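Local coordinates for cobalamin biosynthesis protein CobN (Mycobacterium tuberculosis, PDB 7C6O), which is the large, catalytic subunit of cobaltochelatase, which inserts cobalt into the corrin ring during cobalamin biosynthesis, at residues C288-R293 against A309-V314; A601-H606 against R945-H950; V314-G319 against E597-K602; A228-A233 against M247-L252. All coordinates share one frame; numbering follows the deposited sequence.

Contact 1. Residues C288-R293 against A309-V314; sequences CLTSPR and ASQVAV
Gln-311, on helix 305-313, reaches back to Cys-288 near the end of strand 283-289 and closes a two-bond ring with its backbone. The two segments belong to an alpha/beta layer: strand 283-289 lies inside a mixed, mostly parallel sheet, and helix 305-313 is the second of two helices met before the chain enters the neighbouring strand 321-331.

Two hydrogen bonds carry the contact. The backbone N of Cys-288 donates to OE1 of Gln-311 over 2.9 Å, arriving in the plane of the side-chain carbonyl and on a lone pair, with an N-H...O angle of 162°. In return, NE2 of Gln-311 donates to O of Cys-288 at 2.8 Å. That second bond leaves close to the amide plane of Gln-311 but reaches the backbone oxygen from above its carbonyl plane, 54° out of it. The pair fixes the rotation of the buried amide and gives each of its ends a partner in one residue's backbone. An extended chain beyond CG (chi2 -171°) gives the reach, for the nearest CA atoms, those of Cys-288 and Gln-311, are still 8.2 Å apart.

Van der Waals contact is slight. Thr-290 turns its hydroxyl to Asp-307 in a hydrogen bond on helix 305-313, while its methyl CG2 stands 4.4 Å from NE2 of Gln-311.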
loop_
_atom_site.group_PDB
_atom_site.type_symbol
_atom_site.label_atom_id
_atom_site.label_comp_id
_atom_site.label_asym_id
_atom_site.label_seq_id
_atom_site.Cartn_x
_atom_site.Cartn_y
_atom_site.Cartn_z
ATOM N N CYS A 288 12.193 13.708 9.563
ATOM C CA CYS A 288 13.056 14.883 9.467
ATOM C C CYS A 288 13.401 15.036 7.991
ATOM O O CYS A 288 14.325 14.385 7.496
ATOM C CB CYS A 288 14.308 14.723 10.322
ATOM S SG CYS A 288 13.975 14.495 12.075
ATOM N N LEU A 289 12.657 15.885 7.291
ATOM C CA LEU A 289 12.766 15.934 5.842
ATOM C C LEU A 289 14.096 16.538 5.415
ATOM O O LEU A 289 14.584 17.501 6.014
ATOM C CB LEU A 289 11.610 16.735 5.246
ATOM C CG LEU A 289 10.213 16.235 5.616
ATOM C CD1 LEU A 289 9.167 16.844 4.698
ATOM C CD2 LEU A 289 10.153 14.715 5.574
ATOM N N THR A 290 14.689 15.952 4.377
ATOM C CA THR A 290 15.875 16.512 3.741
ATOM C C THR A 290 15.528 17.563 2.697
ATOM O O THR A 290 16.335 17.839 1.802
ATOM C CB THR A 290 16.713 15.399 3.108
ATOM O OG1 THR A 290 15.953 14.745 2.087
ATOM C CG2 THR A 290 17.114 14.379 4.157
ATOM N N SER A 291 14.336 18.142 2.797
ATOM C CA SER A 291 13.835 19.194 1.932
ATOM C C SER A 291 13.298 20.328 2.793
ATOM O O SER A 291 12.915 20.103 3.946
ATOM C CB SER A 291 12.732 18.662 1.003
ATOM O OG SER A 291 11.796 17.885 1.728
ATOM N N PRO A 292 13.273 21.553 2.272
ATOM C CA PRO A 292 12.890 22.700 3.107
ATOM C C PRO A 292 11.399 22.721 3.409
ATOM O O PRO A 292 10.572 22.179 2.672
ATOM C CB PRO A 292 13.298 23.907 2.256
ATOM C CG PRO A 292 13.235 23.405 0.854
ATOM C CD PRO A 292 13.672 21.968 0.915
ATOM N N ARG A 293 11.060 23.385 4.517
ATOM C CA ARG A 293 9.675 23.392 4.976
ATOM C C ARG A 293 8.749 24.111 4.001
ATOM O O ARG A 293 7.592 23.705 3.840
ATOM C CB ARG A 293 9.575 24.027 6.362
ATOM C CG ARG A 293 8.187 23.913 6.985
ATOM C CD ARG A 293 8.120 24.614 8.331
ATOM N NE ARG A 293 6.823 24.435 8.980
ATOM C CZ ARG A 293 5.766 25.211 8.763
ATOM N NH1 ARG A 293 5.843 26.221 7.908
ATOM N NH2 ARG A 293 4.627 24.975 9.400
ATOM N N ALA A 309 11.617 6.577 0.517
ATOM C CA ALA A 309 12.314 5.301 0.627
ATOM C C ALA A 309 13.028 5.167 1.968
ATOM O O ALA A 309 12.892 4.148 2.655
ATOM C CB ALA A 309 13.307 5.150 -0.527
ATOM N N SER A 310 13.790 6.189 2.364
ATOM C CA SER A 310 14.709 6.050 3.488
ATOM C C SER A 310 14.061 6.292 4.845
ATOM O O SER A 310 14.520 5.726 5.844
ATOM C CB SER A 310 15.898 7.004 3.319
ATOM O OG SER A 310 15.465 8.351 3.241
ATOM N N GLN A 311 13.015 7.115 4.923
ATOM C CA GLN A 311 12.399 7.419 6.207
ATOM C C GLN A 311 11.021 6.804 6.394
ATOM O O GLN A 311 10.461 6.914 7.490
ATOM C CB GLN A 311 12.300 8.935 6.410
ATOM C CG GLN A 311 13.650 9.606 6.576
ATOM C CD GLN A 311 13.525 11.051 6.998
ATOM O OE1 GLN A 311 12.914 11.357 8.023
ATOM N NE2 GLN A 311 14.093 11.952 6.204
ATOM N N VAL A 312 10.464 6.158 5.371
ATOM C CA VAL A 312 9.147 5.549 5.512
ATOM C C VAL A 312 9.185 4.092 5.068
ATOM O O VAL A 312 8.999 3.183 5.886
ATOM C CB VAL A 312 8.081 6.342 4.732
ATOM C CG1 VAL A 312 6.719 5.667 4.862
ATOM C CG2 VAL A 312 8.003 7.770 5.246
ATOM N N ALA A 313 9.442 3.854 3.778
ATOM C CA ALA A 313 9.254 2.518 3.213
ATOM C C ALA A 313 10.155 1.486 3.883
ATOM O O ALA A 313 9.698 0.402 4.267
ATOM C CB ALA A 313 9.502 2.544 1.703
ATOM N N VAL A 314 11.441 1.793 4.018
ATOM C CA VAL A 314 12.383 0.848 4.616
ATOM C C VAL A 314 12.203 0.810 6.134
ATOM O O VAL A 314 12.207 -0.290 6.708
ATOM C CB VAL A 314 13.832 1.171 4.213
ATOM C CG1 VAL A 314 14.806 0.218 4.898
ATOM C CG2 VAL A 314 13.986 1.076 2.703
#

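Contact 2. Residues A601-H606 against R945-H950; sequences AKRRAH and RDAFPH
Arg-603 extends from helix 595-604 toward Ala-947, near the end of helix 942-947, in a water-mediated helix-helix contact buried near the centre of the chain. Its side chain runs straight from CG to NE (chi2 -179°), which carries the guanidinium across to the other helix. NH1 of Arg-603 comes within 3.7 Å of CB of Ala-947, which approaches the flat group obliquely.

Two waters lie at the guanidinium edge, in its plane, and NH1 donates to each of them. The first donates a hydrogen bond to O of Ala-947 at 2.7 Å; the second donates weakly to O of Asp-946. NE of the same arginine has a salt bridge with Glu-316, which helps to hold the group in place.

OD2 of Asp-946 sits 4.6 Å from NE of Arg-604 but well out of its guanidinium plane, opposite charges with no N-H aimed at the oxygen. Arg-604 gives its NH groups to backbone carbonyls, among them Glu-562 O, while OD2 of Asp-946 is hydrogen-bonded to OH of Tyr-1003 and NE2 of Gln-600. In a salt bridge within its own segment, Arg-945 grips OD1 of Asp-946 side-on, with NE at 2.9 Å and NH2 at 3.1 Å.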
loop_
_atom_site.group_PDB
_atom_site.type_symbol
_atom_site.label_atom_id
_atom_site.label_comp_id
_atom_site.label_asym_id
_atom_site.label_seq_id
_atom_site.Cartn_x
_atom_site.Cartn_y
_atom_site.Cartn_z
ATOM N N ALA A 601 -2.912 3.248 5.249
ATOM C CA ALA A 601 -3.276 3.500 6.638
ATOM C C ALA A 601 -2.037 3.679 7.506
ATOM O O ALA A 601 -2.026 4.521 8.412
ATOM C CB ALA A 601 -4.148 2.361 7.166
ATOM N N LYS A 602 -0.982 2.898 7.243
ATOM C CA LYS A 602 0.261 3.041 8.000
ATOM C C LYS A 602 0.844 4.439 7.856
ATOM O O LYS A 602 1.375 5.003 8.819
ATOM C CB LYS A 602 1.292 2.010 7.536
ATOM C CG LYS A 602 0.952 0.558 7.837
ATOM C CD LYS A 602 1.914 -0.383 7.111
ATOM C CE LYS A 602 3.319 -0.343 7.701
ATOM N NZ LYS A 602 3.404 -1.079 8.996
ATOM N N ARG A 603 0.759 5.013 6.657
ATOM C CA ARG A 603 1.492 6.230 6.334
ATOM C C ARG A 603 0.675 7.504 6.482
ATOM O O ARG A 603 1.248 8.549 6.810
ATOM C CB ARG A 603 2.043 6.143 4.907
ATOM C CG ARG A 603 2.971 4.957 4.714
ATOM C CD ARG A 603 3.536 4.877 3.305
ATOM N NE ARG A 603 4.464 3.754 3.194
ATOM C CZ ARG A 603 5.118 3.418 2.086
ATOM N NH1 ARG A 603 4.958 4.119 0.970
ATOM N NH2 ARG A 603 5.933 2.373 2.097
ATOM N N ARG A 604 -0.638 7.460 6.259
ATOM C CA ARG A 604 -1.459 8.658 6.379
ATOM C C ARG A 604 -2.287 8.689 7.660
ATOM O O ARG A 604 -2.938 9.702 7.935
ATOM C CB ARG A 604 -2.371 8.804 5.152
ATOM C CG ARG A 604 -1.600 8.834 3.832
ATOM C CD ARG A 604 -2.479 9.159 2.630
ATOM N NE ARG A 604 -2.684 10.596 2.437
ATOM C CZ ARG A 604 -3.869 11.196 2.496
ATOM N NH1 ARG A 604 -4.961 10.481 2.738
ATOM N NH2 ARG A 604 -3.965 12.504 2.301
ATOM N N ALA A 605 -2.258 7.621 8.464
ATOM C CA ALA A 605 -3.008 7.600 9.715
ATOM C C ALA A 605 -2.251 6.856 10.813
ATOM O O ALA A 605 -2.870 6.299 11.726
ATOM C CB ALA A 605 -4.393 6.978 9.513
ATOM N N HIS A 606 -0.913 6.854 10.736
ATOM C CA HIS A 606 0.002 6.199 11.674
ATOM C C HIS A 606 -0.517 4.868 12.211
ATOM O O HIS A 606 -0.329 4.554 13.391
ATOM C CB HIS A 606 0.342 7.134 12.844
ATOM C CG HIS A 606 -0.850 7.640 13.598
ATOM N ND1 HIS A 606 -1.416 8.873 13.352
ATOM C CD2 HIS A 606 -1.568 7.092 14.608
ATOM C CE1 HIS A 606 -2.437 9.057 14.170
ATOM N NE2 HIS A 606 -2.552 7.990 14.940
ATOM N N ARG A 945 0.929 6.721 -7.076
ATOM C CA ARG A 945 1.641 7.995 -7.057
ATOM C C ARG A 945 2.326 8.230 -5.713
ATOM O O ARG A 945 3.495 8.640 -5.666
ATOM C CB ARG A 945 0.657 9.120 -7.377
ATOM C CG ARG A 945 1.107 10.524 -7.014
ATOM C CD ARG A 945 -0.118 11.410 -6.839
ATOM N NE ARG A 945 -0.861 11.059 -5.631
ATOM C CZ ARG A 945 -2.147 11.330 -5.427
ATOM N NH1 ARG A 945 -2.863 11.949 -6.357
ATOM N NH2 ARG A 945 -2.720 10.971 -4.286
ATOM N N ASP A 946 1.620 7.956 -4.610
ATOM C CA ASP A 946 2.160 8.206 -3.275
ATOM C C ASP A 946 3.369 7.327 -2.977
ATOM O O ASP A 946 4.384 7.803 -2.453
ATOM C CB ASP A 946 1.087 7.951 -2.216
ATOM C CG ASP A 946 -0.037 8.955 -2.258
ATOM O OD1 ASP A 946 -0.038 9.839 -3.143
ATOM O OD2 ASP A 946 -0.925 8.850 -1.388
ATOM N N ALA A 947 3.263 6.031 -3.271
ATOM C CA ALA A 947 4.218 5.045 -2.783
ATOM C C ALA A 947 5.341 4.733 -3.761
ATOM O O ALA A 947 6.392 4.242 -3.331
ATOM C CB ALA A 947 3.495 3.737 -2.438
ATOM N N PHE A 948 5.154 4.991 -5.052
ATOM C CA PHE A 948 6.146 4.636 -6.068
ATOM C C PHE A 948 6.493 5.843 -6.934
ATOM O O PHE A 948 6.367 5.803 -8.162
ATOM C CB PHE A 948 5.639 3.468 -6.912
ATOM C CG PHE A 948 5.465 2.198 -6.129
ATOM C CD1 PHE A 948 4.214 1.813 -5.671
ATOM C CD2 PHE A 948 6.558 1.405 -5.820
ATOM C CE1 PHE A 948 4.056 0.649 -4.941
ATOM C CE2 PHE A 948 6.407 0.239 -5.088
ATOM C CZ PHE A 948 5.153 -0.141 -4.646
ATOM N N PRO A 949 6.963 6.936 -6.324
ATOM C CA PRO A 949 7.308 8.108 -7.139
ATOM C C PRO A 949 8.479 7.847 -8.068
ATOM O O PRO A 949 8.505 8.396 -9.176
ATOM C CB PRO A 949 7.632 9.180 -6.090
ATOM C CG PRO A 949 8.157 8.400 -4.930
ATOM C CD PRO A 949 7.362 7.114 -4.914
ATOM N N HIS A 950 9.439 7.011 -7.655
ATOM C CA HIS A 950 10.555 6.670 -8.532
ATOM C C HIS A 950 10.075 5.950 -9.785
ATOM O O HIS A 950 10.666 6.110 -10.858
ATOM C CB HIS A 950 11.573 5.790 -7.799
ATOM C CG HIS A 950 11.904 6.253 -6.413
ATOM N ND1 HIS A 950 11.092 5.999 -5.330
ATOM C CD2 HIS A 950 12.973 6.932 -5.932
ATOM C CE1 HIS A 950 11.639 6.512 -4.242
ATOM N NE2 HIS A 950 12.781 7.084 -4.579
HETATM O O HOH W 1 6.762 2.955 -0.934
HETATM O O HOH W 2 3.573 6.613 0.382
#

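Contact 3. Residues V314-G319 against E597-K602; sequences VPEFDG and EGTQAK
The connection from helix 305-313 to strand 321-331 packs here on helix 595-604, with 277 residues of chain between the two segments. Within this connection residues 314-318 keep helical backbone angles, and three successive bonds, Phe-317 N to Val-314 O, Asp-318 N to Pro-315 O and Gly-319 N to Glu-316 O, each run three residues back.

Glu-316 carries the contact. Its chain is extended beyond CG (chi2 174°), so the carboxylate is delivered to the helix surface, where it meets Lys-602 and Thr-599. Lys-602 bends at both of its outer torsions (chi3 71°, chi4 75°), which lays CE over one face of the carboxylate: CE of Lys-602 lies 3.7 Å from CD of Glu-316, and the two side chains cross obliquely. NZ of Lys-602 and OE2 of Glu-316 are 5.0 Å apart, not in contact. NZ is held by Asn-841 and the carbonyl of Phe-842, while OE2 has a salt bridge with Arg-603. The methyl CG2 of Thr-599 completes the packing, 4.0 Å from OE2 of Glu-316.

Two waters bridge the polar atoms. One donates to OE1 of Glu-316 at 2.7 Å and also to OG1 of Thr-599, whose own strongest partner is the carbonyl of Pro-595. The other accepts from NZ of Lys-602 at 2.7 Å and lies 2.6 Å from O of Glu-316, probably as donor, though other acceptors compete. The arrangement is a helix-to-strand connection of the mixed alpha/beta sheet, docked on helix 595-604 by a buried, salt-bridged acid.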
loop_
_atom_site.group_PDB
_atom_site.type_symbol
_atom_site.label_atom_id
_atom_site.label_comp_id
_atom_site.label_asym_id
_atom_site.label_seq_id
_atom_site.Cartn_x
_atom_site.Cartn_y
_atom_site.Cartn_z
ATOM N N VAL A 314 11.441 1.793 4.018
ATOM C CA VAL A 314 12.383 0.848 4.616
ATOM C C VAL A 314 12.203 0.810 6.134
ATOM O O VAL A 314 12.207 -0.290 6.708
ATOM C CB VAL A 314 13.832 1.171 4.213
ATOM C CG1 VAL A 314 14.806 0.218 4.898
ATOM C CG2 VAL A 314 13.986 1.076 2.703
ATOM N N PRO A 315 12.033 1.939 6.835
ATOM C CA PRO A 315 11.725 1.848 8.275
ATOM C C PRO A 315 10.500 1.002 8.598
ATOM O O PRO A 315 10.415 0.472 9.713
ATOM C CB PRO A 315 11.521 3.313 8.679
ATOM C CG PRO A 315 12.426 4.053 7.776
ATOM C CD PRO A 315 12.330 3.334 6.447
ATOM N N GLU A 316 9.553 0.853 7.665
ATOM C CA GLU A 316 8.432 -0.059 7.886
ATOM C C GLU A 316 8.892 -1.504 8.029
ATOM O O GLU A 316 8.214 -2.306 8.685
ATOM C CB GLU A 316 7.418 0.056 6.742
ATOM C CG GLU A 316 6.584 1.325 6.779
ATOM C CD GLU A 316 5.692 1.479 5.558
ATOM O OE1 GLU A 316 5.903 0.755 4.558
ATOM O OE2 GLU A 316 4.783 2.332 5.600
ATOM N N PHE A 317 10.026 -1.863 7.414
ATOM C CA PHE A 317 10.554 -3.216 7.568
ATOM C C PHE A 317 10.891 -3.518 9.023
ATOM O O PHE A 317 10.886 -4.685 9.432
ATOM C CB PHE A 317 11.804 -3.411 6.703
ATOM C CG PHE A 317 11.525 -3.639 5.238
ATOM C CD1 PHE A 317 10.819 -2.710 4.488
ATOM C CD2 PHE A 317 12.021 -4.766 4.601
ATOM C CE1 PHE A 317 10.588 -2.919 3.139
ATOM C CE2 PHE A 317 11.796 -4.981 3.253
ATOM C CZ PHE A 317 11.077 -4.056 2.520
ATOM N N ASP A 318 11.202 -2.484 9.812
ATOM C CA ASP A 318 11.492 -2.633 11.234
ATOM C C ASP A 318 10.244 -2.741 12.102
ATOM O O ASP A 318 10.371 -3.020 13.300
ATOM C CB ASP A 318 12.308 -1.444 11.748
ATOM C CG ASP A 318 13.767 -1.497 11.342
ATOM O OD1 ASP A 318 14.134 -2.303 10.462
ATOM O OD2 ASP A 318 14.547 -0.713 11.922
ATOM N N GLY A 319 9.058 -2.504 11.549
ATOM C CA GLY A 319 7.868 -2.409 12.373
ATOM C C GLY A 319 7.672 -1.069 13.045
ATOM O O GLY A 319 6.940 -0.981 14.036
ATOM N N GLU A 597 -3.346 -1.016 0.294
ATOM C CA GLU A 597 -4.354 -0.347 1.105
ATOM C C GLU A 597 -3.944 -0.307 2.575
ATOM O O GLU A 597 -4.190 0.688 3.266
ATOM C CB GLU A 597 -5.704 -1.040 0.926
ATOM C CG GLU A 597 -6.191 -1.073 -0.525
ATOM C CD GLU A 597 -5.666 -2.271 -1.310
ATOM O OE1 GLU A 597 -4.665 -2.887 -0.884
ATOM O OE2 GLU A 597 -6.264 -2.602 -2.358
ATOM N N GLY A 598 -3.309 -1.372 3.069
ATOM C CA GLY A 598 -2.817 -1.347 4.438
ATOM C C GLY A 598 -1.710 -0.331 4.628
ATOM O O GLY A 598 -1.647 0.352 5.655
ATOM N N THR A 599 -0.829 -0.212 3.634
ATOM C CA THR A 599 0.274 0.739 3.709
ATOM C C THR A 599 -0.233 2.175 3.781
ATOM O O THR A 599 0.355 3.015 4.475
ATOM C CB THR A 599 1.193 0.540 2.501
ATOM O OG1 THR A 599 1.756 -0.777 2.547
ATOM C CG2 THR A 599 2.309 1.557 2.494
ATOM N N GLN A 600 -1.332 2.474 3.084
ATOM C CA GLN A 600 -1.869 3.831 3.121
ATOM C C GLN A 600 -2.321 4.201 4.527
ATOM O O GLN A 600 -2.128 5.339 4.970
ATOM C CB GLN A 600 -3.024 3.975 2.127
ATOM C CG GLN A 600 -3.451 5.426 1.867
ATOM C CD GLN A 600 -2.415 6.223 1.078
ATOM O OE1 GLN A 600 -1.238 6.275 1.437
ATOM N NE2 GLN A 600 -2.857 6.854 -0.002
ATOM N N ALA A 601 -2.912 3.248 5.249
ATOM C CA ALA A 601 -3.276 3.500 6.638
ATOM C C ALA A 601 -2.037 3.679 7.506
ATOM O O ALA A 601 -2.026 4.521 8.412
ATOM C CB ALA A 601 -4.148 2.361 7.166
ATOM N N LYS A 602 -0.982 2.898 7.243
ATOM C CA LYS A 602 0.261 3.041 8.000
ATOM C C LYS A 602 0.844 4.439 7.856
ATOM O O LYS A 602 1.375 5.003 8.819
ATOM C CB LYS A 602 1.292 2.010 7.536
ATOM C CG LYS A 602 0.952 0.558 7.837
ATOM C CD LYS A 602 1.914 -0.383 7.111
ATOM C CE LYS A 602 3.319 -0.343 7.701
ATOM N NZ LYS A 602 3.404 -1.079 8.996
HETATM O O HOH W 3 4.427 -1.133 3.404
HETATM O O HOH W 4 5.757 -2.341 9.586
#

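Contact 4. Residues A228-A233 against M247-L252; sequences ASLRTA and MVVTVL
Leu-230 inserts its side chain from the loop after strand 221-227 onto the end of strand 246-249, two strands over in the same mixed sheet. CB points toward the strand segment, and CG follows beside the backbone N (chi1 -82°). CG of Leu-230 makes the first contact, with CG2 of Val-251 at 4.0 Å. The second torsion is close to straight (chi2 -177°), and CD1 is the branch that reaches furthest in. CD1 of Leu-230 meets three side chains: CG2 of Val-251 at 3.8 Å, CG1 of Val-249 at 3.8 Å and CE of Met-247 at 4.1 Å.

These three alternate along the strand and its continuation, and all turn their CB toward the loop, so a single methyl is gripped by residues from one face. Against Val-251 the leucine stands at about a right angle; against Val-249 it is oblique. Met-247 folds back at its last torsion (chi3 59°), which presents its terminal methyl to CD1.

The loop backbone is shaped by polar bonds of its own. OG of Ser-229 accepts from N of Arg-231 at 2.9 Å, an ST turn, and a type I beta turn runs from Leu-230 to Ala-233. A water joins the two backbones, accepting from N of Leu-230 at 3.0 Å and donating to O of Leu-252. His-275 takes the carbonyl of Leu-230 as its acceptor. Strand 221-227, helix 235-241 and parallel strand 246-249 form a beta-alpha-beta crossover, with strand 190-196 between its strands, and Leu-230 sits in its first loop.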
loop_
_atom_site.group_PDB
_atom_site.type_symbol
_atom_site.label_atom_id
_atom_site.label_comp_id
_atom_site.label_asym_id
_atom_site.label_seq_id
_atom_site.Cartn_x
_atom_site.Cartn_y
_atom_site.Cartn_z
ATOM N N ALA A 228 25.429 6.408 16.489
ATOM C CA ALA A 228 25.820 6.287 15.091
ATOM C C ALA A 228 24.828 5.445 14.296
ATOM O O ALA A 228 24.586 5.731 13.118
ATOM C CB ALA A 228 27.225 5.691 14.982
ATOM N N SER A 229 24.244 4.422 14.916
ATOM C CA SER A 229 23.313 3.545 14.223
ATOM C C SER A 229 22.525 2.743 15.245
ATOM O O SER A 229 23.065 2.345 16.279
ATOM C CB SER A 229 24.046 2.596 13.266
ATOM O OG SER A 229 23.169 1.605 12.756
ATOM N N LEU A 230 21.248 2.508 14.949
ATOM C CA LEU A 230 20.475 1.549 15.724
ATOM C C LEU A 230 20.653 0.121 15.230
ATOM O O LEU A 230 20.300 -0.818 15.952
ATOM C CB LEU A 230 18.989 1.918 15.710
ATOM C CG LEU A 230 18.580 2.996 16.715
ATOM C CD1 LEU A 230 17.078 3.247 16.670
ATOM C CD2 LEU A 230 19.019 2.596 18.113
ATOM N N ARG A 231 21.193 -0.065 14.023
ATOM C CA ARG A 231 21.477 -1.413 13.537
ATOM C C ARG A 231 22.604 -2.055 14.336
ATOM O O ARG A 231 22.512 -3.221 14.737
ATOM C CB ARG A 231 21.824 -1.375 12.051
ATOM C CG ARG A 231 22.315 -2.708 11.502
ATOM C CD ARG A 231 22.253 -2.752 9.982
ATOM N NE ARG A 231 23.078 -1.720 9.361
ATOM C CZ ARG A 231 24.367 -1.869 9.070
ATOM N NH1 ARG A 231 24.983 -3.011 9.344
ATOM N NH2 ARG A 231 25.039 -0.877 8.504
ATOM N N THR A 232 23.679 -1.309 14.572
ATOM C CA THR A 232 24.803 -1.778 15.380
ATOM C C THR A 232 24.784 -1.164 16.773
ATOM O O THR A 232 25.830 -0.790 17.309
ATOM C CB THR A 232 26.120 -1.461 14.679
ATOM O OG1 THR A 232 26.207 -0.050 14.454
ATOM C CG2 THR A 232 26.199 -2.186 13.345
ATOM N N ALA A 233 23.598 -1.056 17.371
ATOM C CA ALA A 233 23.446 -0.382 18.651
ATOM C C ALA A 233 24.322 -1.023 19.716
ATOM O O ALA A 233 24.394 -2.248 19.836
ATOM C CB ALA A 233 21.983 -0.413 19.091
ATOM N N MET A 247 9.825 5.037 21.912
ATOM C CA MET A 247 10.955 5.631 21.209
ATOM C C MET A 247 10.466 6.392 19.988
ATOM O O MET A 247 9.725 5.839 19.168
ATOM C CB MET A 247 11.956 4.571 20.743
ATOM C CG MET A 247 12.668 3.804 21.827
ATOM S SD MET A 247 13.618 2.460 21.083
ATOM C CE MET A 247 14.695 3.390 19.994
ATOM N N VAL A 248 10.895 7.644 19.857
ATOM C CA VAL A 248 10.809 8.376 18.597
ATOM C C VAL A 248 12.192 8.345 17.961
ATOM O O VAL A 248 13.166 8.820 18.554
ATOM C CB VAL A 248 10.330 9.820 18.804
ATOM C CG1 VAL A 248 10.264 10.539 17.468
ATOM C CG2 VAL A 248 8.973 9.845 19.489
ATOM N N VAL A 249 12.288 7.784 16.759
ATOM C CA VAL A 249 13.568 7.613 16.085
ATOM C C VAL A 249 13.618 8.533 14.875
ATOM O O VAL A 249 12.611 8.734 14.186
ATOM C CB VAL A 249 13.816 6.144 15.683
ATOM C CG1 VAL A 249 13.831 5.263 16.920
ATOM C CG2 VAL A 249 12.769 5.662 14.689
ATOM N N THR A 250 14.794 9.113 14.637
ATOM C CA THR A 250 15.043 9.935 13.459
ATOM C C THR A 250 16.186 9.370 12.627
ATOM O O THR A 250 16.760 10.081 11.795
ATOM C CB THR A 250 15.335 11.384 13.858
ATOM O OG1 THR A 250 16.567 11.445 14.586
ATOM C CG2 THR A 250 14.217 11.932 14.731
ATOM N N VAL A 251 16.525 8.102 12.836
ATOM C CA VAL A 251 17.618 7.452 12.132
ATOM C C VAL A 251 17.045 6.426 11.157
ATOM O O VAL A 251 15.858 6.102 11.183
ATOM C CB VAL A 251 18.615 6.798 13.109
ATOM C CG1 VAL A 251 19.196 7.847 14.045
ATOM C CG2 VAL A 251 17.925 5.695 13.903
ATOM N N LEU A 252 17.914 5.906 10.291
ATOM C CA LEU A 252 17.519 4.931 9.285
ATOM C C LEU A 252 17.122 3.605 9.934
ATOM O O LEU A 252 17.343 3.367 11.125
ATOM C CB LEU A 252 18.657 4.706 8.286
ATOM C CG LEU A 252 18.712 5.562 7.016
ATOM C CD1 LEU A 252 18.161 6.959 7.242
ATOM C CD2 LEU A 252 20.145 5.633 6.510
HETATM O O HOH W 5 19.895 3.062 12.321
#

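Contacts 1 and 4 reach the same mixed sheet through neighbouring strands, 283-289 and 246-249, and touch where SG of Cys-288 lies 3.7 Å from CG2 of Thr-250. Contacts 2 and 3 share helix 595-604, their centres about 8 Å apart, and are tied by the salt bridge from NE of Arg-603 to OE2 of Glu-316 at 2.8 Å. Contact 1 joins these pairs: it shares Val-314 with contact 3, and CG1 of Val-312 packs 3.4 Å from NE of Arg-603 in contact 2. Contacts 2 and 4 do not touch, their centres about 22 Å apart. The sodium ion, bound by Asp-125 and Ser-127, involves none of the four.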